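Local coordinates for glycosyl hydrolase family 2, TIM barrel domain protein (Parabacteroides merdae ATCC 43184, PDB 6DXU), which probably hydrolyses beta-glucuronides, acting as a beta-glucuronidase of glycoside hydrolase family 2 in a human gut bacterium, at residues 744-749 against 804-809; 209-214 against 303-308; 655-660 against 692-697. All coordinates share one frame; numbering follows the deposited sequence.

Overall arrangement
The three contacts lie in three different all-beta parts of the chain. Contact 2 (209-214 against 303-308) joins the two sheets of the family 2 beta-sandwich, contact 3 (655-660 against 692-697) is a strand pair in the DUF4982 region, and contact 1 (744-749 against 804-809) ties two turns at strand ends in the C-terminal domain. The centres of contacts 1 and 2 are about 53 Å apart, on opposite sides of the chain's centre; contact 3 is centred about 39 Å from contact 1 and about 52 Å from contact 2. The side chain of Phe-307 in contact 2 lies about 8 Å from a bound bicine, probably the one held at Val-251 and Phe-252, not that at Arg-523 and Asp-562.

Contact 1 of 3, residues 744-749 against 804-809; sequences EGDTAL and KRNEGN
Asp-746 reaches across to the turn at 805-808 and binds it with both carboxylate oxygens. Its OD1 accepts the backbone N of Glu-807 at 2.8 Å, on the syn side and 22° out of the carboxylate plane, while Asp-746 OD2 takes a bent, weak bond from the N of Asn-806. The same OD2 forms a salt bridge with Lys-804 NZ at 2.9 Å, the ammonium arriving nearly head-on to the C-O bond. Setting CG of Asp-746 anti to its own N (chi1 -168°) brings the carboxylate to the N-H groups of the two central residues of the turn. The backbone adds a straight bond of 2.9 Å from Arg-805 N to Asp-746 O.

Arg-805 folds back along the other loop. Its NH2 gives a hydrogen bond of 3.0 Å to Gly-745 O, which lies in the guanidinium plane, and the CB of Ala-748 rests against one face of that group, off-centre. NH1, for its part, makes a salt bridge with Glu-743.

Further bonds set these groups in place. Lys-804 NZ, on a chain bent at chi2 and chi4, also donates to Asn-806 OD1 at 3.1 Å. Thr-747 OG1 and Thr-747 N both donate to Glu-744 O, bracing the type II' turn that carries Gly-745 and Asp-746. Thr-747 and Lys-804 form an antiparallel non-hydrogen-bonded pair where the two inner strands of a four-stranded antiparallel sheet begin (747-755) and end (798-804). At this end of the sheet, in the C-terminal domain, the hairpin turn joining 735-744 to 747-755 is thus fastened by its aspartate to a type I' turn.

Contact 2 of 3, residues 209-214 against 303-308; sequences LESSLS and ERFGFR
Leu-209 and Phe-305 meet at about a right angle, the CD1 methyl of the leucine lying 3.8 Å from CD1 of the ring. That methyl also sits 3.6 Å from CG of Glu-303, so one leucine branch fills the angle between the aromatic ring and the aliphatic part of the glutamate. Glu-303 bends at chi2 (87°), taking its carboxylate away to Asn-418.

Ser-211 comes next along the strand and its CB touches two aromatic rings where they adjoin, 4.0 Å from Phe-305 CD2 and 3.9 Å from Phe-307 CE1. The two phenylalanines are themselves turned so that CZ of Phe-307 lies at the edge of the Phe-305 ring, in its plane. A water links the polar atoms here, lying 2.9 Å from Ser-211 OG and donating to Gly-306 O. Ser-212 O approaches the Phe-307 ring at its edge, 3.7 Å from CE1. Beyond it, Leu-213 lays its CD2 methyl on the backbone of Arg-308, while its CD1 faces CB of Phe-307.

Segments 209-213 and 303-305 run nearly parallel, with 17° between their directions and 8.7 Å between their axes; the strands they belong to, 203-213 and 297-305, lie in the facing sheets of a beta-sandwich. Leu-222 of strand 219-229 touches both Leu-209 and Phe-305, Tyr-286 of strand 286-294 meets Phe-307 edge-to-face, and Pro-275 packs on both Leu-213 and Phe-307.

Contact 3 of 3, residues 655-660 against 692-697; sequences RKEILV and RWNCVY
Ile-658 buries the most surface in this pairing, and its CD1 methyl lies between Cys-695 and Tyr-697: 4.0 Å from Cys-695 SG and 3.9 Å from Tyr-697 CE2. With CG1 anti to the carbonyl carbon (chi1 -63°) and the chain extended beyond it, the ethyl branch reaches along the sheet to the phenol, where CG1 is 3.6 Å from Tyr-697 OH. The tyrosine ring also meets Lys-656, crossing its chain at about a right angle with CE2 3.7 Å from CB of the lysine. Lys-656 then bends away at chi2 and chi3, carrying NZ to Glu-526 and Trp-649 O. Tyr-697 OH is bonded to Gln-723 and Arg-648, so the ring is held at its polar end as well as along its side. A leucine in its place would probably forfeit both of those bonds and leave the outer part of Ile-658 and the chain of Lys-656 less well covered.

The backbones form an antiparallel ladder at the edge of the three-stranded sheet 638-640, 655-662 and 692-696. Lys-656 with Cys-695 and Ile-658 with Trp-693 are its hydrogen-bonded pairs; the bond from Ile-658 N to Trp-693 O is 2.8 Å long and nearly straight at 169°. The face bearing Ile-658, Cys-695 and Trp-693 packs on the sheet that holds strands 666-671 and 674-680, as in a beta-sandwich, with Leu-669 against both Ile-658 and Trp-693. Trp-693 CZ3 also meets Val-660 CG2 at 3.8 Å, while its NE1 is bonded to Gly-677 O.

On the other face, Arg-655, though largely solvent-exposed, has the second-largest surface covered by the partner strand. Its CG touches Val-696 CG2 at 3.6 Å, and that methyl lies off-centre over one face of the guanidinium.

Contact 1 of 3, residues 744-749 against 804-809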
loop_
_atom_site.group_PDB
_atom_site.type_symbol
_atom_site.label_atom_id
_atom_site.label_comp_id
_atom_site.label_asym_id
_atom_site.label_seq_id
_atom_site.Cartn_x
_atom_site.Cartn_y
_atom_site.Cartn_z
ATOM N N GLU D 744 26.212 -1.285 55.840
ATOM C CA GLU D 744 25.305 -0.155 56.023
ATOM C C GLU D 744 23.897 -0.730 55.916
ATOM O O GLU D 744 23.422 -1.009 54.811
ATOM C CB GLU D 744 25.557 0.930 54.983
ATOM N N GLY D 745 23.246 -0.926 57.054
ATOM C CA GLY D 745 21.907 -1.493 57.031
ATOM C C GLY D 745 21.911 -2.885 56.431
ATOM O O GLY D 745 22.633 -3.783 56.881
ATOM N N ASP D 746 21.098 -3.075 55.396
ATOM C CA ASP D 746 20.990 -4.367 54.733
ATOM C C ASP D 746 22.073 -4.584 53.680
ATOM O O ASP D 746 22.079 -5.629 53.021
ATOM C CB ASP D 746 19.601 -4.498 54.098
ATOM C CG ASP D 746 19.288 -5.919 53.635
ATOM O OD1 ASP D 746 19.616 -6.893 54.352
ATOM O OD2 ASP D 746 18.709 -6.058 52.541
ATOM N N THR D 747 22.988 -3.642 53.495
ATOM C CA THR D 747 23.988 -3.754 52.444
ATOM C C THR D 747 25.363 -4.040 53.034
ATOM O O THR D 747 25.729 -3.514 54.089
ATOM C CB THR D 747 24.030 -2.490 51.584
ATOM O OG1 THR D 747 24.590 -1.419 52.345
ATOM C CG2 THR D 747 22.631 -2.107 51.156
ATOM N N ALA D 748 26.107 -4.908 52.365
ATOM C CA ALA D 748 27.473 -5.236 52.733
ATOM C C ALA D 748 28.397 -4.806 51.606
ATOM O O ALA D 748 28.054 -4.939 50.428
ATOM C CB ALA D 748 27.635 -6.730 53.006
ATOM N N LEU D 749 29.549 -4.255 51.962
ATOM C CA LEU D 749 30.568 -3.880 50.987
ATOM C C LEU D 749 31.702 -4.894 51.032
ATOM O O LEU D 749 32.352 -5.060 52.070
ATOM C CB LEU D 749 31.089 -2.463 51.245
ATOM C CG LEU D 749 32.203 -1.999 50.301
ATOM C CD1 LEU D 749 31.774 -2.010 48.828
ATOM C CD2 LEU D 749 32.680 -0.609 50.713
ATOM N N LYS D 804 23.243 -6.495 48.423
ATOM C CA LYS D 804 21.989 -6.340 49.145
ATOM C C LYS D 804 21.689 -7.682 49.803
ATOM O O LYS D 804 21.400 -8.670 49.112
ATOM C CB LYS D 804 20.888 -5.923 48.171
ATOM C CG LYS D 804 19.489 -5.752 48.751
ATOM C CD LYS D 804 19.395 -4.484 49.575
ATOM C CE LYS D 804 17.953 -4.107 49.933
ATOM N NZ LYS D 804 17.101 -5.261 50.326
ATOM N N ARG D 805 21.776 -7.742 51.129
ATOM C CA ARG D 805 21.692 -9.033 51.802
ATOM C C ARG D 805 20.265 -9.570 51.885
ATOM O O ARG D 805 20.088 -10.775 52.087
ATOM C CB ARG D 805 22.312 -8.933 53.202
ATOM C CG ARG D 805 23.830 -8.906 53.174
ATOM C CD ARG D 805 24.449 -8.905 54.574
ATOM N NE ARG D 805 24.181 -7.652 55.280
ATOM C CZ ARG D 805 24.966 -7.133 56.219
ATOM N NH1 ARG D 805 26.085 -7.754 56.577
ATOM N NH2 ARG D 805 24.636 -5.983 56.793
ATOM N N ASN D 806 19.255 -8.712 51.725
ATOM C CA ASN D 806 17.849 -9.106 51.834
ATOM C C ASN D 806 17.548 -9.774 53.171
ATOM O O ASN D 806 16.710 -10.679 53.247
ATOM C CB ASN D 806 17.421 -10.011 50.678
ATOM C CG ASN D 806 17.290 -9.255 49.377
ATOM O OD1 ASN D 806 16.783 -8.138 49.356
ATOM N ND2 ASN D 806 17.733 -9.865 48.281
ATOM N N GLU D 807 18.237 -9.327 54.224
ATOM C CA GLU D 807 18.045 -9.804 55.589
ATOM C C GLU D 807 18.290 -11.299 55.720
ATOM O O GLU D 807 17.775 -11.935 56.646
ATOM C CB GLU D 807 16.646 -9.449 56.110
ATOM C CG GLU D 807 16.319 -7.963 56.069
ATOM C CD GLU D 807 14.917 -7.651 56.571
ATOM O OE1 GLU D 807 14.057 -8.557 56.585
ATOM O OE2 GLU D 807 14.681 -6.494 56.975
ATOM N N GLY D 808 19.079 -11.874 54.814
ATOM C CA GLY D 808 19.314 -13.306 54.818
ATOM C C GLY D 808 20.778 -13.657 54.708
ATOM O O GLY D 808 21.639 -12.813 54.981
ATOM N N ASN D 809 21.074 -14.879 54.268
ATOM C CA ASN D 809 22.437 -15.393 54.228
ATOM C C ASN D 809 22.838 -15.711 52.793
ATOM O O ASN D 809 22.026 -16.218 52.016
ATOM C CB ASN D 809 22.570 -16.643 55.107
ATOM C CG ASN D 809 22.282 -16.350 56.581
ATOM O OD1 ASN D 809 22.529 -15.243 57.069
ATOM N ND2 ASN D 809 21.758 -17.343 57.294
#

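Contact 2 of 3, residues 209-214 against 303-308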
loop_
_atom_site.group_PDB
_atom_site.type_symbol
_atom_site.label_atom_id
_atom_site.label_comp_id
_atom_site.label_asym_id
_atom_site.label_seq_id
_atom_site.Cartn_x
_atom_site.Cartn_y
_atom_site.Cartn_z
ATOM N N LEU D 209 8.642 33.080 21.631
ATOM C CA LEU D 209 9.068 34.382 22.132
ATOM C C LEU D 209 10.319 34.778 21.359
ATOM O O LEU D 209 11.394 34.228 21.596
ATOM C CB LEU D 209 9.346 34.322 23.629
ATOM C CG LEU D 209 8.205 33.726 24.453
ATOM C CD1 LEU D 209 8.582 33.664 25.920
ATOM C CD2 LEU D 209 6.932 34.532 24.255
ATOM N N GLU D 210 10.177 35.703 20.414
ATOM C CA GLU D 210 11.313 36.189 19.638
ATOM C C GLU D 210 11.893 37.392 20.356
ATOM O O GLU D 210 11.244 38.433 20.426
ATOM C CB GLU D 210 10.924 36.593 18.223
ATOM C CG GLU D 210 10.794 35.506 17.215
ATOM C CD GLU D 210 10.477 36.094 15.851
ATOM O OE1 GLU D 210 9.312 36.466 15.639
ATOM O OE2 GLU D 210 11.395 36.225 15.011
ATOM N N SER D 211 13.083 37.239 20.925
ATOM C CA SER D 211 13.753 38.325 21.627
ATOM C C SER D 211 15.008 38.720 20.864
ATOM O O SER D 211 15.725 37.858 20.345
ATOM C CB SER D 211 14.106 37.927 23.056
ATOM O OG SER D 211 14.906 36.765 23.061
ATOM N N SER D 212 15.254 40.027 20.789
ATOM C CA SER D 212 16.446 40.587 20.168
ATOM C C SER D 212 16.934 41.744 21.021
ATOM O O SER D 212 16.167 42.353 21.775
ATOM C CB SER D 212 16.198 41.052 18.731
ATOM O OG SER D 212 15.101 41.942 18.666
ATOM N N LEU D 213 18.228 42.020 20.925
ATOM C CA LEU D 213 18.872 43.006 21.779
ATOM C C LEU D 213 19.640 43.981 20.894
ATOM O O LEU D 213 20.456 43.558 20.070
ATOM C CB LEU D 213 19.770 42.282 22.780
ATOM C CG LEU D 213 20.292 43.022 23.983
ATOM C CD1 LEU D 213 19.114 43.537 24.807
ATOM C CD2 LEU D 213 21.095 42.000 24.783
ATOM N N SER D 214 19.363 45.279 21.053
ATOM C CA SER D 214 19.943 46.333 20.220
ATOM C C SER D 214 21.474 46.344 20.290
ATOM O O SER D 214 22.107 45.602 21.053
ATOM C CB SER D 214 19.391 47.701 20.619
ATOM O OG SER D 214 19.861 48.095 21.892
ATOM N N GLU D 303 5.795 31.142 29.979
ATOM C CA GLU D 303 6.981 30.759 29.241
ATOM C C GLU D 303 8.059 31.777 29.563
ATOM O O GLU D 303 7.789 32.980 29.611
ATOM C CB GLU D 303 6.696 30.708 27.733
ATOM C CG GLU D 303 7.872 30.244 26.903
ATOM C CD GLU D 303 7.939 28.729 26.780
ATOM O OE1 GLU D 303 7.076 28.035 27.371
ATOM O OE2 GLU D 303 8.854 28.235 26.086
ATOM N N ARG D 304 9.272 31.297 29.788
ATOM C CA ARG D 304 10.386 32.137 30.175
ATOM C C ARG D 304 11.289 32.399 28.977
ATOM O O ARG D 304 11.311 31.647 28.001
ATOM C CB ARG D 304 11.177 31.478 31.306
ATOM C CG ARG D 304 10.374 31.298 32.588
ATOM C CD ARG D 304 11.235 30.745 33.712
ATOM N NE ARG D 304 12.040 29.604 33.279
ATOM C CZ ARG D 304 12.865 28.928 34.077
ATOM N NH1 ARG D 304 12.991 29.280 35.352
ATOM N NH2 ARG D 304 13.569 27.906 33.606
ATOM N N PHE D 305 12.038 33.492 29.060
ATOM C CA PHE D 305 12.988 33.840 28.014
ATOM C C PHE D 305 14.036 34.760 28.620
ATOM O O PHE D 305 13.884 35.247 29.741
ATOM C CB PHE D 305 12.282 34.494 26.817
ATOM C CG PHE D 305 11.848 35.922 27.068
ATOM C CD1 PHE D 305 10.669 36.189 27.756
ATOM C CD2 PHE D 305 12.614 36.987 26.614
ATOM C CE1 PHE D 305 10.255 37.498 27.985
ATOM C CE2 PHE D 305 12.207 38.305 26.853
ATOM C CZ PHE D 305 11.026 38.549 27.529
ATOM N N GLY D 306 15.098 34.999 27.867
ATOM C CA GLY D 306 16.148 35.891 28.325
ATOM C C GLY D 306 16.679 36.734 27.186
ATOM O O GLY D 306 16.620 36.345 26.019
ATOM N N PHE D 307 17.204 37.912 27.547
ATOM C CA PHE D 307 17.861 38.821 26.615
ATOM C C PHE D 307 19.368 38.605 26.705
ATOM O O PHE D 307 19.949 38.751 27.786
ATOM C CB PHE D 307 17.536 40.286 26.949
ATOM C CG PHE D 307 16.125 40.713 26.599
ATOM C CD1 PHE D 307 15.745 40.897 25.269
ATOM C CD2 PHE D 307 15.192 40.944 27.601
ATOM C CE1 PHE D 307 14.458 41.300 24.940
ATOM C CE2 PHE D 307 13.906 41.355 27.289
ATOM C CZ PHE D 307 13.535 41.525 25.953
ATOM N N ARG D 308 20.008 38.308 25.575
ATOM C CA ARG D 308 21.465 38.259 25.555
ATOM C C ARG D 308 21.948 38.344 24.115
ATOM O O ARG D 308 21.259 37.919 23.184
ATOM C CB ARG D 308 22.009 36.996 26.242
ATOM C CG ARG D 308 22.114 35.749 25.352
ATOM C CD ARG D 308 20.736 35.165 25.036
ATOM N NE ARG D 308 20.845 33.948 24.238
ATOM C CZ ARG D 308 20.997 33.932 22.918
ATOM N NH1 ARG D 308 21.043 35.075 22.230
ATOM N NH2 ARG D 308 21.096 32.773 22.281
HETATM O O HOH W 1 17.588 35.801 23.628
#

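Contact 3 of 3, residues 655-660 against 692-697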
loop_
_atom_site.group_PDB
_atom_site.type_symbol
_atom_site.label_atom_id
_atom_site.label_comp_id
_atom_site.label_asym_id
_atom_site.label_seq_id
_atom_site.Cartn_x
_atom_site.Cartn_y
_atom_site.Cartn_z
ATOM N N ARG D 655 60.938 10.203 47.898
ATOM C CA ARG D 655 60.106 11.397 47.981
ATOM C C ARG D 655 59.034 11.313 46.897
ATOM O O ARG D 655 59.333 11.365 45.700
ATOM C CB ARG D 655 60.953 12.661 47.876
ATOM C CG ARG D 655 61.708 12.944 49.181
ATOM C CD ARG D 655 62.332 14.318 49.194
ATOM N NE ARG D 655 62.779 14.734 50.527
ATOM C CZ ARG D 655 63.921 14.350 51.092
ATOM N NH1 ARG D 655 64.742 13.524 50.451
ATOM N NH2 ARG D 655 64.243 14.789 52.300
ATOM N N LYS D 656 57.793 11.113 47.327
ATOM C CA LYS D 656 56.675 10.909 46.418
ATOM C C LYS D 656 56.035 12.236 46.055
ATOM O O LYS D 656 55.839 13.103 46.915
ATOM C CB LYS D 656 55.628 9.995 47.054
ATOM C CG LYS D 656 56.192 8.686 47.570
ATOM C CD LYS D 656 56.881 7.907 46.463
ATOM C CE LYS D 656 55.901 7.524 45.371
ATOM N NZ LYS D 656 56.491 6.592 44.381
ATOM N N GLU D 657 55.671 12.369 44.784
ATOM C CA GLU D 657 54.990 13.571 44.332
ATOM C C GLU D 657 53.557 13.591 44.849
ATOM O O GLU D 657 52.832 12.593 44.755
ATOM C CB GLU D 657 55.005 13.642 42.809
ATOM C CG GLU D 657 54.432 14.943 42.258
ATOM C CD GLU D 657 54.683 15.093 40.762
ATOM O OE1 GLU D 657 54.317 14.181 40.006
ATOM O OE2 GLU D 657 55.257 16.122 40.344
ATOM N N ILE D 658 53.165 14.727 45.422
ATOM C CA ILE D 658 51.805 14.981 45.878
ATOM C C ILE D 658 51.300 16.208 45.133
ATOM O O ILE D 658 51.960 17.256 45.144
ATOM C CB ILE D 658 51.746 15.209 47.402
ATOM C CG1 ILE D 658 52.199 13.946 48.152
ATOM C CG2 ILE D 658 50.343 15.629 47.828
ATOM C CD1 ILE D 658 52.327 14.154 49.661
ATOM N N LEU D 659 50.155 16.067 44.463
ATOM C CA LEU D 659 49.518 17.147 43.723
ATOM C C LEU D 659 48.295 17.630 44.484
ATOM O O LEU D 659 47.529 16.823 45.017
ATOM C CB LEU D 659 49.094 16.678 42.315
ATOM C CG LEU D 659 50.165 16.059 41.423
ATOM C CD1 LEU D 659 49.585 15.665 40.067
ATOM C CD2 LEU D 659 51.341 17.017 41.270
ATOM N N VAL D 660 48.097 18.941 44.522
ATOM C CA VAL D 660 46.905 19.536 45.115
ATOM C C VAL D 660 46.226 20.389 44.052
ATOM O O VAL D 660 46.871 21.242 43.429
ATOM C CB VAL D 660 47.249 20.365 46.366
ATOM C CG1 VAL D 660 46.023 21.107 46.882
ATOM C CG2 VAL D 660 47.815 19.441 47.445
ATOM N N ARG D 692 52.451 21.538 44.003
ATOM C CA ARG D 692 52.963 20.183 44.084
ATOM C C ARG D 692 54.125 20.136 45.069
ATOM O O ARG D 692 54.842 21.125 45.261
ATOM C CB ARG D 692 53.393 19.656 42.721
ATOM C CG ARG D 692 54.412 20.517 42.026
ATOM C CD ARG D 692 54.849 19.923 40.694
ATOM N NE ARG D 692 55.900 20.757 40.117
ATOM C CZ ARG D 692 55.679 21.922 39.506
ATOM N NH1 ARG D 692 54.441 22.383 39.370
ATOM N NH2 ARG D 692 56.698 22.630 39.031
ATOM N N TRP D 693 54.275 18.975 45.713
ATOM C CA TRP D 693 55.312 18.717 46.707
ATOM C C TRP D 693 55.891 17.334 46.453
ATOM O O TRP D 693 55.276 16.497 45.790
ATOM C CB TRP D 693 54.774 18.777 48.142
ATOM C CG TRP D 693 54.364 20.131 48.652
ATOM C CD1 TRP D 693 55.061 20.923 49.525
ATOM C CD2 TRP D 693 53.150 20.840 48.349
ATOM N NE1 TRP D 693 54.364 22.081 49.778
ATOM C CE2 TRP D 693 53.187 22.057 49.071
ATOM C CE3 TRP D 693 52.034 20.565 47.542
ATOM C CZ2 TRP D 693 52.159 22.999 49.006
ATOM C CZ3 TRP D 693 51.010 21.502 47.475
ATOM C CH2 TRP D 693 51.080 22.706 48.208
ATOM N N ASN D 694 57.101 17.097 46.952
ATOM C CA ASN D 694 57.698 15.764 46.912
ATOM C C ASN D 694 58.077 15.411 48.345
ATOM O O ASN D 694 58.957 16.055 48.930
ATOM C CB ASN D 694 58.900 15.736 45.975
ATOM C CG ASN D 694 58.490 15.839 44.509
ATOM O OD1 ASN D 694 58.209 16.932 44.012
ATOM N ND2 ASN D 694 58.456 14.715 43.820
ATOM N N CYS D 695 57.401 14.411 48.918
ATOM C CA CYS D 695 57.454 14.160 50.350
ATOM C C CYS D 695 57.696 12.690 50.649
ATOM O O CYS D 695 57.276 11.805 49.900
ATOM C CB CYS D 695 56.156 14.589 51.031
ATOM S SG CYS D 695 55.616 16.206 50.559
ATOM N N VAL D 696 58.348 12.440 51.785
ATOM C CA VAL D 696 58.598 11.076 52.240
ATOM C C VAL D 696 57.352 10.549 52.940
ATOM O O VAL D 696 56.790 11.217 53.817
ATOM C CB VAL D 696 59.820 11.034 53.174
ATOM C CG1 VAL D 696 60.005 9.644 53.762
ATOM C CG2 VAL D 696 61.071 11.458 52.422
ATOM N N TYR D 697 56.899 9.368 52.524
ATOM C CA TYR D 697 55.850 8.631 53.216
ATOM C C TYR D 697 56.473 7.615 54.163
ATOM O O TYR D 697 57.461 6.963 53.821
ATOM C CB TYR D 697 54.960 7.873 52.227
ATOM C CG TYR D 697 53.910 8.672 51.496
ATOM C CD1 TYR D 697 52.550 8.419 51.698
ATOM C CD2 TYR D 697 54.266 9.650 50.581
ATOM C CE1 TYR D 697 51.570 9.138 51.008
ATOM C CE2 TYR D 697 53.302 10.371 49.886
ATOM C CZ TYR D 697 51.960 10.113 50.102
ATOM O OH TYR D 697 51.017 10.838 49.414
HETATM O O HOH W 2 60.935 16.257 51.278
#